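Side-chain contacts in phosphatidylinositol-specific phospholipase C (Listeria monocytogenes, PDB 2PLC), which belongs to the bacterial phospholipase C enzymes, with an X domain related to the TIM-barrel folds: residues T27-Y30 against T35-L38; P41-Q46 against I71-I76. One frame throughout, in Å; residues are numbered along the deposited sequence.

Contact 1: residues T27-Y30 against T35-L38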
ATOM      1  N   THR A  27      -6.511   1.918   3.824  1.00 15.32           N
ATOM      2  CA  THR A  27      -5.986   3.175   4.317  1.00 14.69           C
ATOM      3  C   THR A  27      -6.979   4.221   4.830  1.00 14.93           C
ATOM      4  O   THR A  27      -6.768   4.799   5.898  1.00 12.36           O
ATOM      5  CB  THR A  27      -5.123   3.818   3.221  1.00 17.67           C
ATOM      6  OG1 THR A  27      -4.126   2.876   2.788  1.00 16.18           O
ATOM      7  CG2 THR A  27      -4.454   5.098   3.734  1.00 14.46           C
ATOM      8  N   MET A  28      -8.050   4.452   4.071  1.00 14.23           N
ATOM      9  CA  MET A  28      -9.049   5.469   4.408  1.00  7.88           C
ATOM     10  C   MET A  28     -10.137   5.112   5.408  1.00 14.16           C
ATOM     11  O   MET A  28     -10.942   5.970   5.765  1.00 11.36           O
ATOM     12  CB  MET A  28      -9.725   5.985   3.134  1.00  7.32           C
ATOM     13  CG  MET A  28      -8.774   6.566   2.108  1.00  9.31           C
ATOM     14  SD  MET A  28      -7.612   7.744   2.826  1.00 17.98           S
ATOM     15  CE  MET A  28      -8.637   9.234   2.932  1.00 19.33           C
ATOM     16  N   SER A  29     -10.184   3.858   5.848  1.00  9.70           N
ATOM     17  CA  SER A  29     -11.211   3.443   6.792  1.00 13.19           C
ATOM     18  C   SER A  29     -10.911   3.803   8.249  1.00 11.32           C
ATOM     19  O   SER A  29     -10.710   2.928   9.098  1.00 17.82           O
ATOM     20  CB  SER A  29     -11.492   1.949   6.657  1.00 10.23           C
ATOM     21  OG  SER A  29     -12.644   1.598   7.401  1.00 23.74           O
ATOM     22  N   TYR A  30     -10.847   5.101   8.518  1.00 16.94           N
ATOM     23  CA  TYR A  30     -10.611   5.620   9.866  1.00 16.01           C
ATOM     24  C   TYR A  30     -11.676   6.669  10.147  1.00 19.09           C
ATOM     25  O   TYR A  30     -11.686   7.310  11.193  1.00 16.75           O
ATOM     26  CB  TYR A  30      -9.214   6.233  10.006  1.00 12.43           C
ATOM     27  CG  TYR A  30      -8.904   7.318   9.007  1.00 11.24           C
ATOM     28  CD1 TYR A  30      -9.269   8.648   9.248  1.00 13.12           C
ATOM     29  CD2 TYR A  30      -8.247   7.016   7.812  1.00 17.57           C
ATOM     30  CE1 TYR A  30      -8.984   9.647   8.319  1.00 17.55           C
ATOM     31  CE2 TYR A  30      -7.954   8.006   6.878  1.00 21.84           C
ATOM     32  CZ  TYR A  30      -8.321   9.316   7.135  1.00 22.77           C
ATOM     33  OH  TYR A  30      -8.001  10.290   6.218  1.00 23.27           O
ATOM     34  N   THR A  35     -23.267   4.967   8.540  1.00 16.52           N
ATOM     35  CA  THR A  35     -23.177   3.505   8.440  1.00 20.37           C
ATOM     36  C   THR A  35     -21.825   3.007   8.962  1.00 23.93           C
ATOM     37  O   THR A  35     -21.721   1.901   9.498  1.00 25.73           O
ATOM     38  CB  THR A  35     -23.389   3.013   6.989  1.00 22.12           C
ATOM     39  OG1 THR A  35     -24.652   3.482   6.509  1.00 25.89           O
ATOM     40  CG2 THR A  35     -23.394   1.489   6.934  1.00 21.11           C
ATOM     41  N   TRP A  36     -20.794   3.833   8.809  1.00 19.82           N
ATOM     42  CA  TRP A  36     -19.462   3.487   9.282  1.00 17.34           C
ATOM     43  C   TRP A  36     -19.439   3.426  10.813  1.00 22.55           C
ATOM     44  O   TRP A  36     -18.826   2.530  11.398  1.00 24.14           O
ATOM     45  CB  TRP A  36     -18.441   4.506   8.772  1.00 12.42           C
ATOM     46  CG  TRP A  36     -17.029   4.161   9.116  1.00 16.85           C
ATOM     47  CD1 TRP A  36     -16.197   3.313   8.435  1.00 15.64           C
ATOM     48  CD2 TRP A  36     -16.286   4.631  10.243  1.00 15.39           C
ATOM     49  NE1 TRP A  36     -14.984   3.222   9.078  1.00 12.93           N
ATOM     50  CE2 TRP A  36     -15.014   4.020  10.191  1.00 16.18           C
ATOM     51  CE3 TRP A  36     -16.571   5.510  11.297  1.00 19.12           C
ATOM     52  CZ2 TRP A  36     -14.033   4.258  11.152  1.00 18.57           C
ATOM     53  CZ3 TRP A  36     -15.593   5.747  12.251  1.00 15.55           C
ATOM     54  CH2 TRP A  36     -14.340   5.122  12.172  1.00 15.81           C
ATOM     55  N   THR A  37     -20.119   4.368  11.462  1.00 22.90           N
ATOM     56  CA  THR A  37     -20.164   4.396  12.925  1.00 25.28           C
ATOM     57  C   THR A  37     -20.974   3.219  13.479  1.00 22.97           C
ATOM     58  O   THR A  37     -20.620   2.647  14.506  1.00 25.30           O
ATOM     59  CB  THR A  37     -20.760   5.723  13.457  1.00 29.35           C
ATOM     60  OG1 THR A  37     -22.098   5.875  12.970  1.00 33.24           O
ATOM     61  CG2 THR A  37     -19.922   6.910  13.004  1.00 16.70           C
ATOM     62  N   LEU A  38     -22.053   2.859  12.786  1.00 18.89           N
ATOM     63  CA  LEU A  38     -22.917   1.741  13.196  1.00 21.29           C
ATOM     64  C   LEU A  38     -22.243   0.367  13.058  1.00 20.28           C
ATOM     65  O   LEU A  38     -22.517  -0.548  13.833  1.00 17.25           O
ATOM     66  CB  LEU A  38     -24.221   1.755  12.384  1.00 18.27           C
ATOM     67  CG  LEU A  38     -25.152   2.954  12.588  1.00 19.58           C
ATOM     68  CD1 LEU A  38     -26.293   2.924  11.568  1.00 17.19           C
ATOM     69  CD2 LEU A  38     -25.690   2.934  14.004  1.00 20.01           C
TER
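The indole of Trp36 comes up edge-on to Ser29, its N-H directed at the serine hydroxyl in the plane of the ring. The bond from Trp36 NE1 to Ser29 OG is weak by its length, 3.3 Å, although it is fairly straight, with an angle of 161° at the hydrogen. Farther along the same ring, the six-membered part meets backbone rather than side chain: CZ2 of Trp36 lies 3.5 Å from the carbonyl carbon of Tyr30, and CH2 of Trp36 is 3.6 Å from Tyr30 O. The tryptophan thus combines a broad apolar surface with one polar N-H, which suits a buried place facing a loop.

Trp36 reaches across because its CG stands opposite the backbone N (chi1 -175°), extending the indole away from the helix. Ser29 is the centre of an inverse gamma turn, in which Tyr30 N makes a weak bond of 2.9 Å to Met28 O. Its small hydroxyl serves two partners, accepting from the indole while donating to the carbonyl of Ala43, the stronger of the two bonds. The CB of Tyr30 points away from the helix; its phenol ring has Thr27 O at an edge, and its OH is weakly bonded to Leu50 N.

Close to the start of helix 34-38, Asp33 OD1 accepts the backbone N-H of Trp36. The loop that follows strand 20-24 is in this way packed against the short helix it leads into, while Ile76 and Leu78 of strand 76-78 touch the indole, and Met28 reaches Leu78 and helix 50-55.

Contact 2: residues P41-Q46 against I71-I76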
ATOM      1  N   PRO A  41     -16.782  -1.506  14.507  1.00 25.58           N
ATOM      2  CA  PRO A  41     -15.861  -2.600  14.854  1.00 22.75           C
ATOM      3  C   PRO A  41     -15.494  -3.562  13.713  1.00 24.53           C
ATOM      4  O   PRO A  41     -14.434  -4.189  13.739  1.00 27.08           O
ATOM      5  CB  PRO A  41     -16.588  -3.305  16.003  1.00 23.06           C
ATOM      6  CG  PRO A  41     -18.038  -2.991  15.737  1.00 27.91           C
ATOM      7  CD  PRO A  41     -17.989  -1.548  15.350  1.00 18.59           C
ATOM      8  N   LEU A  42     -16.349  -3.639  12.697  1.00 19.77           N
ATOM      9  CA  LEU A  42     -16.118  -4.515  11.552  1.00 23.61           C
ATOM     10  C   LEU A  42     -15.490  -3.776  10.364  1.00 22.60           C
ATOM     11  O   LEU A  42     -14.696  -4.348   9.603  1.00 19.05           O
ATOM     12  CB  LEU A  42     -17.447  -5.121  11.092  1.00 29.42           C
ATOM     13  CG  LEU A  42     -18.344  -5.796  12.130  1.00 34.54           C
ATOM     14  CD1 LEU A  42     -19.701  -6.090  11.503  1.00 37.82           C
ATOM     15  CD2 LEU A  42     -17.688  -7.069  12.645  1.00 40.55           C
ATOM     16  N   ALA A  43     -15.876  -2.512  10.205  1.00 18.27           N
ATOM     17  CA  ALA A  43     -15.416  -1.675   9.108  1.00 17.89           C
ATOM     18  C   ALA A  43     -14.095  -0.941   9.321  1.00 16.80           C
ATOM     19  O   ALA A  43     -13.324  -0.779   8.383  1.00 17.71           O
ATOM     20  CB  ALA A  43     -16.511  -0.677   8.737  1.00 10.49           C
ATOM     21  N   GLN A  44     -13.833  -0.490  10.541  1.00 21.43           N
ATOM     22  CA  GLN A  44     -12.608   0.258  10.818  1.00 20.23           C
ATOM     23  C   GLN A  44     -11.306  -0.545  10.720  1.00 19.45           C
ATOM     24  O   GLN A  44     -11.221  -1.671  11.205  1.00 21.69           O
ATOM     25  CB  GLN A  44     -12.708   0.920  12.191  1.00 14.57           C
ATOM     26  CG  GLN A  44     -11.576   1.877  12.497  1.00 21.29           C
ATOM     27  CD  GLN A  44     -11.594   2.348  13.932  1.00 25.67           C
ATOM     28  OE1 GLN A  44     -12.086   1.650  14.816  1.00 24.59           O
ATOM     29  NE2 GLN A  44     -11.051   3.532  14.174  1.00 22.37           N
ATOM     30  N   THR A  45     -10.288   0.051  10.099  1.00 15.89           N
ATOM     31  CA  THR A  45      -8.982  -0.598   9.962  1.00 16.92           C
ATOM     32  C   THR A  45      -7.818   0.302  10.381  1.00 16.31           C
ATOM     33  O   THR A  45      -6.690  -0.173  10.531  1.00 15.82           O
ATOM     34  CB  THR A  45      -8.719  -1.035   8.526  1.00 15.61           C
ATOM     35  OG1 THR A  45      -8.800   0.109   7.672  1.00 22.81           O
ATOM     36  CG2 THR A  45      -9.738  -2.078   8.089  1.00  9.98           C
ATOM     37  N   GLN A  46      -8.091   1.596  10.558  1.00 15.09           N
ATOM     38  CA  GLN A  46      -7.058   2.559  10.943  1.00 14.78           C
ATOM     39  C   GLN A  46      -7.559   3.599  11.953  1.00 18.50           C
ATOM     40  O   GLN A  46      -8.761   3.789  12.132  1.00 17.46           O
ATOM     41  CB  GLN A  46      -6.540   3.305   9.704  1.00 13.93           C
ATOM     42  CG  GLN A  46      -6.106   2.432   8.534  1.00 14.91           C
ATOM     43  CD  GLN A  46      -4.887   1.580   8.846  1.00 18.21           C
ATOM     44  OE1 GLN A  46      -4.070   1.940   9.689  1.00 20.02           O
ATOM     45  NE2 GLN A  46      -4.762   0.444   8.164  1.00  3.87           N
ATOM     46  N   ILE A  71     -14.383   7.825  -1.910  1.00 30.27           N
ATOM     47  CA  ILE A  71     -13.745   6.714  -1.211  1.00 25.74           C
ATOM     48  C   ILE A  71     -14.789   5.888  -0.467  1.00 26.40           C
ATOM     49  O   ILE A  71     -15.594   6.424   0.302  1.00 22.82           O
ATOM     50  CB  ILE A  71     -12.660   7.213  -0.222  1.00 26.59           C
ATOM     51  CG1 ILE A  71     -11.670   8.142  -0.943  1.00 24.67           C
ATOM     52  CG2 ILE A  71     -11.929   6.033   0.402  1.00 20.08           C
ATOM     53  CD1 ILE A  71     -11.126   7.594  -2.251  1.00 24.38           C
ATOM     54  N   TYR A  72     -14.760   4.578  -0.699  1.00 20.94           N
ATOM     55  CA  TYR A  72     -15.719   3.663  -0.094  1.00 27.17           C
ATOM     56  C   TYR A  72     -15.133   2.406   0.540  1.00 27.14           C
ATOM     57  O   TYR A  72     -13.959   2.073   0.384  1.00 28.73           O
ATOM     58  CB  TYR A  72     -16.745   3.204  -1.142  1.00 27.98           C
ATOM     59  CG  TYR A  72     -17.772   4.237  -1.547  1.00 29.15           C
ATOM     60  CD1 TYR A  72     -17.473   5.211  -2.495  1.00 28.46           C
ATOM     61  CD2 TYR A  72     -19.049   4.232  -0.985  1.00 28.70           C
ATOM     62  CE1 TYR A  72     -18.419   6.158  -2.873  1.00 31.35           C
ATOM     63  CE2 TYR A  72     -20.000   5.176  -1.356  1.00 33.30           C
ATOM     64  CZ  TYR A  72     -19.676   6.135  -2.298  1.00 26.58           C
ATOM     65  OH  TYR A  72     -20.605   7.080  -2.659  1.00 40.55           O
ATOM     66  N   HIS A  73     -16.011   1.714   1.253  1.00 28.70           N
ATOM     67  CA  HIS A  73     -15.719   0.449   1.899  1.00 25.24           C
ATOM     68  C   HIS A  73     -17.026  -0.283   1.638  1.00 25.53           C
ATOM     69  O   HIS A  73     -17.912  -0.332   2.493  1.00 25.28           O
ATOM     70  CB  HIS A  73     -15.493   0.628   3.395  1.00 23.11           C
ATOM     71  CG  HIS A  73     -15.184  -0.653   4.106  1.00 28.49           C
ATOM     72  ND1 HIS A  73     -16.151  -1.577   4.438  1.00 29.32           N
ATOM     73  CD2 HIS A  73     -14.009  -1.172   4.530  1.00 22.65           C
ATOM     74  CE1 HIS A  73     -15.583  -2.611   5.034  1.00 25.22           C
ATOM     75  NE2 HIS A  73     -14.283  -2.389   5.102  1.00 28.90           N
ATOM     76  N   GLY A  74     -17.162  -0.788   0.417  1.00 21.01           N
ATOM     77  CA  GLY A  74     -18.385  -1.461   0.029  1.00 20.84           C
ATOM     78  C   GLY A  74     -19.448  -0.387  -0.125  1.00 23.66           C
ATOM     79  O   GLY A  74     -19.237   0.599  -0.835  1.00 32.90           O
ATOM     80  N   PRO A  75     -20.590  -0.530   0.560  1.00 26.01           N
ATOM     81  CA  PRO A  75     -21.686   0.442   0.494  1.00 28.03           C
ATOM     82  C   PRO A  75     -21.479   1.595   1.474  1.00 29.95           C
ATOM     83  O   PRO A  75     -22.325   2.481   1.596  1.00 32.69           O
ATOM     84  CB  PRO A  75     -22.886  -0.400   0.900  1.00 31.54           C
ATOM     85  CG  PRO A  75     -22.296  -1.296   1.952  1.00 29.94           C
ATOM     86  CD  PRO A  75     -20.977  -1.717   1.350  1.00 26.85           C
ATOM     87  N   ILE A  76     -20.356   1.562   2.184  1.00 26.46           N
ATOM     88  CA  ILE A  76     -20.036   2.570   3.181  1.00 20.99           C
ATOM     89  C   ILE A  76     -19.154   3.692   2.642  1.00 26.23           C
ATOM     90  O   ILE A  76     -18.034   3.450   2.190  1.00 24.68           O
ATOM     91  CB  ILE A  76     -19.346   1.912   4.395  1.00 22.49           C
ATOM     92  CG1 ILE A  76     -20.292   0.896   5.035  1.00 20.02           C
ATOM     93  CG2 ILE A  76     -18.922   2.957   5.417  1.00 23.52           C
ATOM     94  CD1 ILE A  76     -19.642   0.063   6.107  1.00 24.37           C
TER
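The imidazole of His73 presents one face to Ala43, whose CB sits 4.3 Å above the ring plane, displaced toward the rim. This is a methyl group resting on a flat surface, and alanine fits because its short side chain lets the helix backbone come near: the CA atoms of Ala43 and His73 are 7.5 Å apart. The ring extends toward the helix end because its CG lies opposite the backbone N, at a chi1 of 180°.

Beside the imidazole, Ile76 supplies the second touch. Its CD1 meets the CB of Ala43 at 4.2 Å, an apolar contact made by the far end of the longer branch, whose extended chi2 of 172° carries the methyl outward. Branched and apolar, isoleucine suits this buried spot, where Thr35 and Trp36 also lie against it.

His73 and Ile76 face the same neighbour because they are the two ends of a type II' turn. They form a hydrogen-bonded antiparallel pair, with His73 N to Ile76 O at 2.8 Å and Ile76 N to His73 O at 3.1 Å. Gly74 occupies the turn position with positive phi (72°), which glycine adopts readily, and Pro75 follows with the negative phi its ring requires. Gly74 is held through both backbone polar atoms, its N by Glu108 and its O by Lys66.

The contact therefore sets Ala43, the last residue of helix 40-43, against the two residues that flank the turn of the hairpin formed by strands 70-73 and 76-78. Trp36 of helix 34-38 also touches Ala43, and the loop after Ala43 is hydrogen-bonded at Thr45 to Phe259, beyond strand 253-257.

How the contacts relate
Contacts 1 and 2 are neighbours, their centres about 4 Å apart, and follow in series along the chain: 27-30 and 35-38 come first, then 41-46 and 71-76. They meet directly through Ser29, which both share. Its O lies 3.1 Å from Thr45 N, a probable hydrogen bond, while Met28 CB packs 3.5 Å from Ile71 CG2. Both of the successive helices, 34-38 through Trp36 and 40-43 through Ala43, touch Ser29 of the loop after strand 20-24 and Ile76 of the hairpin. All four segments belong to the X domain, and the centres of the two contacts lie about 18 and 16 Å from the centre of the chain, on the same side of it.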